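Local coordinates for protein CsuE (Acinetobacter baumannii, PDB 6FJY), which serves as the tip adhesion subunit of the archaic chaperone-usher Csu pili, linked to biofilm formation, and is held here in a pre-assembly complex with its chaperone CsuC, at residues P179-A185 / S205-S211; N213-Y217 / V308-F312; K244-N250 / V284-V290. All blocks are in the same frame, centred on the assembly; numbering follows the deposited sequence.

Contact 1. Residues P179-A185 / S205-S211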
loop_
_atom_site.group_PDB
_atom_site.type_symbol
_atom_site.label_atom_id
_atom_site.label_comp_id
_atom_site.label_asym_id
_atom_site.label_seq_id
_atom_site.Cartn_x
_atom_site.Cartn_y
_atom_site.Cartn_z
ATOM N N PRO D 179 1.376 -5.415 1.502
ATOM C CA PRO D 179 0.841 -6.447 0.610
ATOM C C PRO D 179 0.755 -5.928 -0.816
ATOM O O PRO D 179 0.535 -4.738 -1.059
ATOM C CB PRO D 179 -0.548 -6.735 1.188
ATOM C CG PRO D 179 -0.467 -6.290 2.601
ATOM C CD PRO D 179 0.457 -5.110 2.608
ATOM N N ASP D 180 0.922 -6.844 -1.765
ATOM C CA ASP D 180 1.119 -6.470 -3.157
ATOM C C ASP D 180 0.613 -7.584 -4.064
ATOM O O ASP D 180 0.744 -8.765 -3.734
ATOM C CB ASP D 180 2.604 -6.190 -3.421
ATOM C CG ASP D 180 2.834 -5.433 -4.703
ATOM O OD1 ASP D 180 1.837 -5.098 -5.377
ATOM O OD2 ASP D 180 4.009 -5.171 -5.032
ATOM N N CYS D 181 0.049 -7.199 -5.211
ATOM C CA CYS D 181 -0.495 -8.154 -6.168
ATOM C C CYS D 181 -0.381 -7.582 -7.577
ATOM O O CYS D 181 -0.404 -6.363 -7.771
ATOM C CB CYS D 181 -1.960 -8.503 -5.870
ATOM S SG CYS D 181 -2.265 -9.487 -4.380
ATOM N N ARG D 182 -0.254 -8.478 -8.556
ATOM C CA ARG D 182 -0.232 -8.108 -9.965
ATOM C C ARG D 182 -1.080 -9.080 -10.768
ATOM O O ARG D 182 -1.048 -10.287 -10.517
ATOM C CB ARG D 182 1.185 -8.100 -10.508
ATOM C CG ARG D 182 2.021 -6.988 -9.956
ATOM C CD ARG D 182 3.273 -7.533 -9.340
ATOM N NE ARG D 182 4.433 -6.710 -9.659
ATOM C CZ ARG D 182 4.730 -5.578 -9.040
ATOM N NH1 ARG D 182 3.948 -5.123 -8.069
ATOM N NH2 ARG D 182 5.815 -4.909 -9.395
ATOM N N ILE D 183 -1.829 -8.546 -11.738
ATOM C CA ILE D 183 -2.733 -9.329 -12.578
ATOM C C ILE D 183 -2.202 -9.368 -14.004
ATOM O O ILE D 183 -1.739 -8.352 -14.539
ATOM C CB ILE D 183 -4.166 -8.763 -12.592
ATOM C CG1 ILE D 183 -4.492 -8.035 -11.299
ATOM C CG2 ILE D 183 -5.176 -9.877 -12.867
ATOM C CD1 ILE D 183 -5.837 -7.369 -11.360
ATOM N N LEU D 184 -2.329 -10.535 -14.633
ATOM C CA LEU D 184 -1.867 -10.774 -16.004
ATOM C C LEU D 184 -2.886 -11.697 -16.671
ATOM O O LEU D 184 -2.866 -12.913 -16.454
ATOM C CB LEU D 184 -0.474 -11.386 -16.010
ATOM C CG LEU D 184 0.258 -11.497 -17.341
ATOM C CD1 LEU D 184 0.309 -10.148 -18.045
ATOM C CD2 LEU D 184 1.657 -12.011 -17.075
ATOM N N ALA D 185 -3.770 -11.117 -17.481
ATOM C CA ALA D 185 -4.940 -11.833 -17.975
ATOM C C ALA D 185 -4.848 -12.214 -19.446
ATOM O O ALA D 185 -5.352 -13.273 -19.831
ATOM C CB ALA D 185 -6.203 -10.995 -17.740
ATOM N N SER D 205 -5.797 -18.974 -19.447
ATOM C CA SER D 205 -5.538 -18.844 -18.024
ATOM C C SER D 205 -5.263 -17.387 -17.676
ATOM O O SER D 205 -4.918 -16.573 -18.537
ATOM C CB SER D 205 -4.365 -19.736 -17.588
ATOM O OG SER D 205 -3.127 -19.306 -18.133
ATOM N N MET D 206 -5.446 -17.073 -16.394
ATOM C CA MET D 206 -5.048 -15.806 -15.800
ATOM C C MET D 206 -4.028 -16.086 -14.706
ATOM O O MET D 206 -4.037 -17.155 -14.086
ATOM C CB MET D 206 -6.255 -15.050 -15.216
ATOM C CG MET D 206 -7.236 -14.550 -16.250
ATOM S SD MET D 206 -8.724 -13.898 -15.520
ATOM C CE MET D 206 -7.977 -13.084 -14.165
ATOM N N GLY D 207 -3.135 -15.124 -14.483
ATOM C CA GLY D 207 -2.101 -15.272 -13.480
ATOM C C GLY D 207 -2.067 -14.111 -12.504
ATOM O O GLY D 207 -2.061 -12.949 -12.918
ATOM N N ILE D 208 -2.042 -14.414 -11.204
ATOM C CA ILE D 208 -1.982 -13.395 -10.161
ATOM C C ILE D 208 -0.839 -13.721 -9.206
ATOM O O ILE D 208 -0.834 -14.782 -8.569
ATOM C CB ILE D 208 -3.311 -13.273 -9.398
ATOM C CG1 ILE D 208 -4.420 -12.893 -10.381
ATOM C CG2 ILE D 208 -3.186 -12.242 -8.288
ATOM C CD1 ILE D 208 -5.765 -12.694 -9.766
ATOM N N ARG D 209 0.121 -12.807 -9.103
ATOM C CA ARG D 209 1.270 -12.936 -8.215
ATOM C C ARG D 209 1.054 -11.997 -7.036
ATOM O O ARG D 209 1.010 -10.773 -7.207
ATOM C CB ARG D 209 2.573 -12.612 -8.947
ATOM C CG ARG D 209 2.796 -13.478 -10.189
ATOM C CD ARG D 209 4.031 -13.052 -10.966
ATOM N NE ARG D 209 5.169 -12.840 -10.077
ATOM C CZ ARG D 209 5.831 -11.693 -9.962
ATOM N NH1 ARG D 209 5.484 -10.641 -10.694
ATOM N NH2 ARG D 209 6.855 -11.603 -9.121
ATOM N N CYS D 210 0.926 -12.576 -5.843
ATOM C CA CYS D 210 0.592 -11.844 -4.636
ATOM C C CYS D 210 1.606 -12.178 -3.550
ATOM O O CYS D 210 2.232 -13.241 -3.555
ATOM C CB CYS D 210 -0.835 -12.174 -4.148
ATOM S SG CYS D 210 -2.204 -11.411 -5.022
ATOM N N SER D 211 1.777 -11.244 -2.622
ATOM C CA SER D 211 2.514 -11.536 -1.402
ATOM C C SER D 211 1.752 -12.567 -0.566
ATOM O O SER D 211 0.580 -12.864 -0.819
ATOM C CB SER D 211 2.744 -10.256 -0.606
ATOM O OG SER D 211 1.587 -9.444 -0.651
#

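Contact 2. Residues N213-Y217 / V308-F312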
loop_
_atom_site.group_PDB
_atom_site.type_symbol
_atom_site.label_atom_id
_atom_site.label_comp_id
_atom_site.label_asym_id
_atom_site.label_seq_id
_atom_site.Cartn_x
_atom_site.Cartn_y
_atom_site.Cartn_z
ATOM N N ASN D 213 -0.333 -14.350 2.426
ATOM C CA ASN D 213 -1.669 -13.949 2.877
ATOM C C ASN D 213 -2.305 -13.209 1.702
ATOM O O ASN D 213 -2.325 -13.767 0.593
ATOM C CB ASN D 213 -1.553 -13.179 4.177
ATOM C CG ASN D 213 -0.671 -13.891 5.172
ATOM O OD1 ASN D 213 0.242 -13.299 5.755
ATOM N ND2 ASN D 213 -0.913 -15.187 5.344
ATOM N N THR D 214 -2.793 -11.985 1.881
ATOM C CA THR D 214 -3.364 -11.191 0.795
ATOM C C THR D 214 -4.403 -11.984 0.017
ATOM O O THR D 214 -4.187 -12.328 -1.152
ATOM C CB THR D 214 -2.291 -10.708 -0.170
ATOM O OG1 THR D 214 -1.105 -10.376 0.557
ATOM C CG2 THR D 214 -2.792 -9.471 -0.906
ATOM N N PRO D 215 -5.527 -12.305 0.630
ATOM C CA PRO D 215 -6.574 -13.023 -0.090
ATOM C C PRO D 215 -7.342 -12.063 -0.977
ATOM O O PRO D 215 -7.315 -10.848 -0.786
ATOM C CB PRO D 215 -7.461 -13.565 1.035
ATOM C CG PRO D 215 -7.348 -12.488 2.091
ATOM C CD PRO D 215 -5.965 -11.875 1.970
ATOM N N TYR D 216 -8.058 -12.638 -1.941
ATOM C CA TYR D 216 -8.867 -11.842 -2.851
ATOM C C TYR D 216 -9.861 -12.748 -3.541
ATOM O O TYR D 216 -9.710 -13.973 -3.563
ATOM C CB TYR D 216 -8.021 -11.124 -3.903
ATOM C CG TYR D 216 -7.145 -12.074 -4.673
ATOM C CD1 TYR D 216 -5.871 -12.378 -4.214
ATOM C CD2 TYR D 216 -7.588 -12.685 -5.844
ATOM C CE1 TYR D 216 -5.055 -13.245 -4.889
ATOM C CE2 TYR D 216 -6.770 -13.566 -6.533
ATOM C CZ TYR D 216 -5.500 -13.835 -6.045
ATOM O OH TYR D 216 -4.670 -14.706 -6.693
ATOM N N TYR D 217 -10.879 -12.115 -4.106
ATOM C CA TYR D 217 -11.836 -12.755 -4.988
ATOM C C TYR D 217 -11.647 -12.222 -6.402
ATOM O O TYR D 217 -11.347 -11.037 -6.597
ATOM C CB TYR D 217 -13.270 -12.500 -4.521
ATOM C CG TYR D 217 -13.650 -13.187 -3.220
ATOM C CD1 TYR D 217 -13.947 -14.547 -3.188
ATOM C CD2 TYR D 217 -13.743 -12.472 -2.028
ATOM C CE1 TYR D 217 -14.307 -15.178 -2.003
ATOM C CE2 TYR D 217 -14.104 -13.096 -0.836
ATOM C CZ TYR D 217 -14.383 -14.448 -0.836
ATOM O OH TYR D 217 -14.741 -15.073 0.326
ATOM N N VAL D 308 -12.469 -7.940 -15.389
ATOM C CA VAL D 308 -11.926 -8.792 -14.336
ATOM C C VAL D 308 -11.859 -7.962 -13.058
ATOM O O VAL D 308 -11.069 -7.018 -12.961
ATOM C CB VAL D 308 -10.537 -9.334 -14.692
ATOM C CG1 VAL D 308 -10.080 -10.310 -13.609
ATOM C CG2 VAL D 308 -10.531 -9.996 -16.056
ATOM N N GLN D 309 -12.686 -8.307 -12.077
ATOM C CA GLN D 309 -12.669 -7.638 -10.780
ATOM C C GLN D 309 -11.846 -8.451 -9.790
ATOM O O GLN D 309 -12.069 -9.657 -9.630
ATOM C CB GLN D 309 -14.080 -7.431 -10.239
ATOM C CG GLN D 309 -14.111 -6.633 -8.951
ATOM C CD GLN D 309 -15.514 -6.433 -8.433
ATOM O OE1 GLN D 309 -16.325 -7.356 -8.431
ATOM N NE2 GLN D 309 -15.812 -5.219 -7.993
ATOM N N VAL D 310 -10.874 -7.800 -9.159
ATOM C CA VAL D 310 -10.125 -8.375 -8.049
ATOM C C VAL D 310 -10.482 -7.559 -6.812
ATOM O O VAL D 310 -10.224 -6.351 -6.755
ATOM C CB VAL D 310 -8.619 -8.384 -8.324
ATOM C CG1 VAL D 310 -7.855 -9.070 -7.188
ATOM C CG2 VAL D 310 -8.361 -9.103 -9.614
ATOM N N GLU D 311 -11.129 -8.200 -5.847
ATOM C CA GLU D 311 -11.614 -7.526 -4.649
ATOM C C GLU D 311 -10.780 -7.967 -3.455
ATOM O O GLU D 311 -10.636 -9.170 -3.195
ATOM C CB GLU D 311 -13.098 -7.816 -4.409
ATOM C CG GLU D 311 -13.701 -7.029 -3.245
ATOM C CD GLU D 311 -15.216 -6.876 -3.345
ATOM O OE1 GLU D 311 -15.909 -7.893 -3.552
ATOM O OE2 GLU D 311 -15.709 -5.732 -3.220
ATOM N N PHE D 312 -10.201 -6.993 -2.763
ATOM C CA PHE D 312 -9.448 -7.243 -1.541
ATOM C C PHE D 312 -10.280 -6.899 -0.306
ATOM O O PHE D 312 -9.833 -7.135 0.818
ATOM C CB PHE D 312 -8.156 -6.433 -1.532
ATOM C CG PHE D 312 -7.244 -6.751 -2.666
ATOM C CD1 PHE D 312 -6.494 -7.916 -2.657
ATOM C CD2 PHE D 312 -7.138 -5.890 -3.749
ATOM C CE1 PHE D 312 -5.658 -8.217 -3.701
ATOM C CE2 PHE D 312 -6.303 -6.181 -4.793
ATOM C CZ PHE D 312 -5.559 -7.347 -4.775
ATOM O OXT PHE D 312 -11.390 -6.359 -0.416
#

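Contact 3. Residues K244-N250 / V284-V290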
loop_
_atom_site.group_PDB
_atom_site.type_symbol
_atom_site.label_atom_id
_atom_site.label_comp_id
_atom_site.label_asym_id
_atom_site.label_seq_id
_atom_site.Cartn_x
_atom_site.Cartn_y
_atom_site.Cartn_z
ATOM N N LYS D 244 -23.022 -15.155 -29.109
ATOM C CA LYS D 244 -23.125 -15.444 -27.685
ATOM C C LYS D 244 -22.027 -16.406 -27.249
ATOM O O LYS D 244 -21.630 -17.300 -28.000
ATOM C CB LYS D 244 -24.496 -16.036 -27.364
ATOM C CG LYS D 244 -25.663 -15.093 -27.630
ATOM C CD LYS D 244 -27.007 -15.799 -27.500
ATOM C CE LYS D 244 -28.152 -14.859 -27.859
ATOM N NZ LYS D 244 -29.485 -15.522 -27.802
ATOM N N TYR D 245 -21.538 -16.228 -26.021
ATOM C CA TYR D 245 -20.493 -17.092 -25.492
ATOM C C TYR D 245 -20.585 -17.120 -23.970
ATOM O O TYR D 245 -21.410 -16.436 -23.360
ATOM C CB TYR D 245 -19.114 -16.621 -25.964
ATOM C CG TYR D 245 -18.632 -15.384 -25.251
ATOM C CD1 TYR D 245 -19.013 -14.123 -25.679
ATOM C CD2 TYR D 245 -17.802 -15.477 -24.139
ATOM C CE1 TYR D 245 -18.578 -12.987 -25.024
ATOM C CE2 TYR D 245 -17.364 -14.351 -23.478
ATOM C CZ TYR D 245 -17.755 -13.109 -23.923
ATOM O OH TYR D 245 -17.323 -11.985 -23.266
ATOM N N ASP D 246 -19.723 -17.928 -23.355
ATOM C CA ASP D 246 -19.541 -17.871 -21.909
ATOM C C ASP D 246 -18.122 -18.319 -21.581
ATOM O O ASP D 246 -17.349 -18.719 -22.458
ATOM C CB ASP D 246 -20.586 -18.719 -21.168
ATOM C CG ASP D 246 -21.048 -18.079 -19.856
ATOM O OD1 ASP D 246 -20.201 -17.825 -18.979
ATOM O OD2 ASP D 246 -22.263 -17.823 -19.700
ATOM N N ILE D 247 -17.789 -18.226 -20.298
ATOM C CA ILE D 247 -16.479 -18.580 -19.772
ATOM C C ILE D 247 -16.684 -19.571 -18.637
ATOM O O ILE D 247 -17.592 -19.403 -17.814
ATOM C CB ILE D 247 -15.710 -17.336 -19.273
ATOM C CG1 ILE D 247 -15.464 -16.338 -20.405
ATOM C CG2 ILE D 247 -14.395 -17.733 -18.641
ATOM C CD1 ILE D 247 -14.872 -15.052 -19.908
ATOM N N PHE D 248 -15.837 -20.595 -18.581
ATOM C CA PHE D 248 -16.014 -21.665 -17.610
ATOM C C PHE D 248 -14.714 -21.936 -16.868
ATOM O O PHE D 248 -13.640 -21.958 -17.475
ATOM C CB PHE D 248 -16.544 -22.931 -18.302
ATOM C CG PHE D 248 -17.911 -22.747 -18.892
ATOM C CD1 PHE D 248 -18.076 -22.449 -20.234
ATOM C CD2 PHE D 248 -19.033 -22.816 -18.086
ATOM C CE1 PHE D 248 -19.340 -22.252 -20.764
ATOM C CE2 PHE D 248 -20.297 -22.624 -18.606
ATOM C CZ PHE D 248 -20.451 -22.341 -19.945
ATOM N N LYS D 249 -14.829 -22.156 -15.554
ATOM C CA LYS D 249 -13.674 -22.484 -14.722
ATOM C C LYS D 249 -13.082 -23.822 -15.150
ATOM O O LYS D 249 -13.815 -24.792 -15.361
ATOM C CB LYS D 249 -14.072 -22.546 -13.245
ATOM C CG LYS D 249 -14.842 -21.340 -12.686
ATOM C CD LYS D 249 -15.079 -21.507 -11.176
ATOM C CE LYS D 249 -16.184 -20.587 -10.668
ATOM N NZ LYS D 249 -16.474 -20.771 -9.203
ATOM N N ASN D 250 -11.755 -23.865 -15.288
ATOM C CA ASN D 250 -10.990 -25.074 -15.641
ATOM C C ASN D 250 -11.638 -25.705 -16.875
ATOM O O ASN D 250 -11.928 -24.981 -17.838
ATOM C CB ASN D 250 -10.884 -25.976 -14.416
ATOM C CG ASN D 250 -10.238 -25.279 -13.220
ATOM O OD1 ASN D 250 -9.136 -24.727 -13.312
ATOM N ND2 ASN D 250 -10.937 -25.294 -12.092
ATOM N N VAL D 284 -7.178 -21.417 -14.705
ATOM C CA VAL D 284 -7.486 -21.983 -16.008
ATOM C C VAL D 284 -8.972 -21.810 -16.269
ATOM O O VAL D 284 -9.803 -21.940 -15.360
ATOM C CB VAL D 284 -7.056 -23.463 -16.076
ATOM C CG1 VAL D 284 -7.481 -24.102 -17.396
ATOM C CG2 VAL D 284 -5.554 -23.563 -15.908
ATOM N N PHE D 285 -9.314 -21.490 -17.513
ATOM C CA PHE D 285 -10.699 -21.228 -17.863
ATOM C C PHE D 285 -10.907 -21.512 -19.340
ATOM O O PHE D 285 -9.965 -21.511 -20.140
ATOM C CB PHE D 285 -11.115 -19.790 -17.513
ATOM C CG PHE D 285 -10.442 -18.723 -18.340
ATOM C CD1 PHE D 285 -9.220 -18.191 -17.950
ATOM C CD2 PHE D 285 -11.054 -18.221 -19.483
ATOM C CE1 PHE D 285 -8.612 -17.195 -18.698
ATOM C CE2 PHE D 285 -10.451 -17.227 -20.234
ATOM C CZ PHE D 285 -9.228 -16.716 -19.847
ATOM N N THR D 286 -12.165 -21.763 -19.686
ATOM C CA THR D 286 -12.543 -22.161 -21.031
ATOM C C THR D 286 -13.587 -21.198 -21.554
ATOM O O THR D 286 -14.589 -20.937 -20.879
ATOM C CB THR D 286 -13.080 -23.589 -21.050
ATOM O OG1 THR D 286 -12.044 -24.489 -20.641
ATOM C CG2 THR D 286 -13.527 -23.952 -22.442
ATOM N N THR D 287 -13.339 -20.664 -22.743
ATOM C CA THR D 287 -14.240 -19.741 -23.421
ATOM C C THR D 287 -14.923 -20.517 -24.545
ATOM O O THR D 287 -14.263 -20.947 -25.497
ATOM C CB THR D 287 -13.468 -18.535 -23.957
ATOM O OG1 THR D 287 -12.612 -18.019 -22.930
ATOM C CG2 THR D 287 -14.415 -17.443 -24.404
ATOM N N LYS D 288 -16.233 -20.717 -24.421
ATOM C CA LYS D 288 -17.016 -21.503 -25.367
ATOM C C LYS D 288 -18.037 -20.626 -26.082
ATOM O O LYS D 288 -18.476 -19.597 -25.562
ATOM C CB LYS D 288 -17.759 -22.650 -24.666
ATOM C CG LYS D 288 -16.899 -23.644 -23.909
ATOM C CD LYS D 288 -17.769 -24.554 -23.023
ATOM C CE LYS D 288 -16.907 -25.492 -22.156
ATOM N NZ LYS D 288 -17.706 -26.325 -21.208
ATOM N N ILE D 289 -18.428 -21.067 -27.278
ATOM C CA ILE D 289 -19.500 -20.452 -28.056
ATOM C C ILE D 289 -20.815 -21.166 -27.743
ATOM O O ILE D 289 -20.840 -22.313 -27.287
ATOM C CB ILE D 289 -19.180 -20.499 -29.571
ATOM C CG1 ILE D 289 -17.803 -19.899 -29.849
ATOM C CG2 ILE D 289 -20.228 -19.756 -30.387
ATOM C CD1 ILE D 289 -17.782 -18.385 -29.874
ATOM N N VAL D 290 -21.929 -20.467 -27.980
ATOM C CA VAL D 290 -23.278 -21.011 -27.835
ATOM C C VAL D 290 -24.189 -20.290 -28.826
ATOM O O VAL D 290 -23.970 -19.119 -29.152
ATOM C CB VAL D 290 -23.781 -20.878 -26.377
ATOM C CG1 VAL D 290 -23.323 -19.558 -25.777
ATOM C CG2 VAL D 290 -25.302 -21.003 -26.302
#

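Contact 1. Residues P179-A185 / S205-S211
Cys181-Leu184 runs antiparallel to Ser205-Cys210, the two strand axes 4.7 Å apart at closest and 169° between their directions, with Arg182-Arg209 and Leu184-Gly207 as hydrogen-bonded pairs and Ile183-Ile208 between them. Next to Arg182-Arg209, on the side of Asp180, Cys181 and Cys210 face each other at a non-hydrogen-bonded position and are joined by a disulfide, SG to SG 2.0 Å. Their CA atoms are 4.1 Å apart; each sulfur sits beside its own backbone N, and the bridge has a chi3 of 118°. The ladder is prolonged past the disulfide by Ser211: its N donates to Asp180 O at 2.9 Å, while its OG accepts from Asp180 N, also at 2.9 Å, and is hydrogen-bonded to Thr214 OG1 as well.

On the same face as the disulfide, Ile183 and Ile208 lie side by side and point the same way, CG2 of Ile183 meeting CG1 of Ile208 at 4.0 Å. Farther along, Met206 lays its CG against Ala185 CB. The other face carries two arginines. Arg182, bent at chi2 and chi3, curls back to form a salt bridge from NH1 to Asp180 OD2 at 3.0 Å, and its guanidinium plane stands perpendicular to that of Arg209. Their like charges approach to 4.2 Å between Arg182 NE and Arg209 NH1, a closeness probably eased by acid groups: Arg209 is salt-bridged to Glu21, which also makes a weak, long ion pair with Arg182.

The disulfide thus staples adjacent antiparallel strands of the Ig-like sandwich, in the Spore Coat Protein U family region. Helix 16-21 lies over the arginines, Ile17 against both, whereas Met206 packs on Val308 of strand 302-311. Along its other edge, strand 202-210 pairs with strand 279-289.

Contact 2. Residues N213-Y217 / V308-F312
The Phe312 ring receives Pro215 O at its edge, near the ring plane, with CD1 3.6 Å from that oxygen. CB of Tyr216 and CG2 of Thr214 reach the same ring obliquely, Tyr216 CB lying 3.8 Å from Phe312 CE1. The Tyr216 ring in turn meets Val310 at a slant, CG1 of the valine 3.9 Å from Tyr216 CD2. With CG set between the backbone N and the carbonyl carbon (chi1 55°), Tyr216 lies alongside Phe312, both side chains pointing the same way.

Backbone pairing is short. Tyr217 and Glu311 form one antiparallel hydrogen-bonded pair, Tyr217 N to Glu311 O at 3.1 Å and Glu311 N to Tyr217 O at 2.9 Å. Glu311 O is also approached by the CA of Tyr216 at 3.2 Å.

Three groups reach the CsuC chain: Glu311 OE2 bonds to Ser117 of that chain, Tyr217 OH to Phe194 O of that chain, and the C-terminal carboxylate of Phe312 forms a salt bridge with Arg89 of CsuC. Val308-Glu311 pairs in a parallel beta ladder with a CsuC strand, so the last strand of the subunit is bordered by its own chain and by the chaperone. Such a chaperone strand completing an Ig-like pilin domain is the hallmark of donor-strand complementation.

Contact 3. Residues K244-N250 / V284-V290
Two neighbouring antiparallel strands of the Ig-like beta sandwich of the C-terminal domain meet here, parts of strands 242-249 and 279-289, their axes 4.4 Å apart at closest and 156° between their directions. Asp246-Lys288 and Phe248-Thr286 are the hydrogen-bonded pairs, tied by two backbone bonds each. Beyond them the end of strand 242-249 is gripped twice through Asn250: its N donates to Val284 O from well above the carbonyl plane, and its O accepts the hydroxyl of Thr286, OG1 to O 2.8 Å. Thr286 therefore holds the chain by both backbone and side chain.

One face carries Phe248 and Lys288. The extended lysine chain crosses the phenylalanine at about a right angle, its CD 3.5 Å from Phe248 CD1, and its NZ stands 4.4 Å from the ring centroid, 27° off the normal: an off-centre cation-pi contact. Asp246, on this face too, turns its carboxylate away from the partner strand; OD1 receives the N-H of Ile247 on its anti lone pair, and salt bridges to Arg232 and Arg255 hold the two oxygens.

The other face is largely apolar near the partner strand. CG2 of Ile247, anti to the backbone N (CG1 at chi1 -61°), reaches Phe285 CD2 at 3.5 Å, and Tyr245 lies alongside Thr287, CD2 to CG2 3.9 Å. Phe285 continues onto Val188, while Tyr245 packs on Val110 of the CsuC chain and bonds through OH to Asp304. With Phe285, Ile247 and Thr287 turned inward and a mixed outer face, this is an antiparallel ladder of an Ig-like beta sandwich.

In the fold
All three contacts belong to the C-terminal part of CsuE, which the chaperone CsuC holds by donor-strand complementation. Contacts 1 and 2, with centres about 9 Å apart, pack against each other and probably share part of the sandwich interior: Cys210 SG touches Tyr216 CE1 at 3.4 Å, Cys181 SG meets Thr214 CG2 at 3.5 Å, and Ile183 CD1 packs on Val310 CG2 at 3.5 Å. Contact 3 lies farther off, its centre about 21 Å from either of the other two. It joins contact 1 through adjacent strands 202-210 and 279-289, where Phe285 CE1 comes 3.4 Å from Ser205 N, but stays about 8 Å from contact 2 at the nearest atoms.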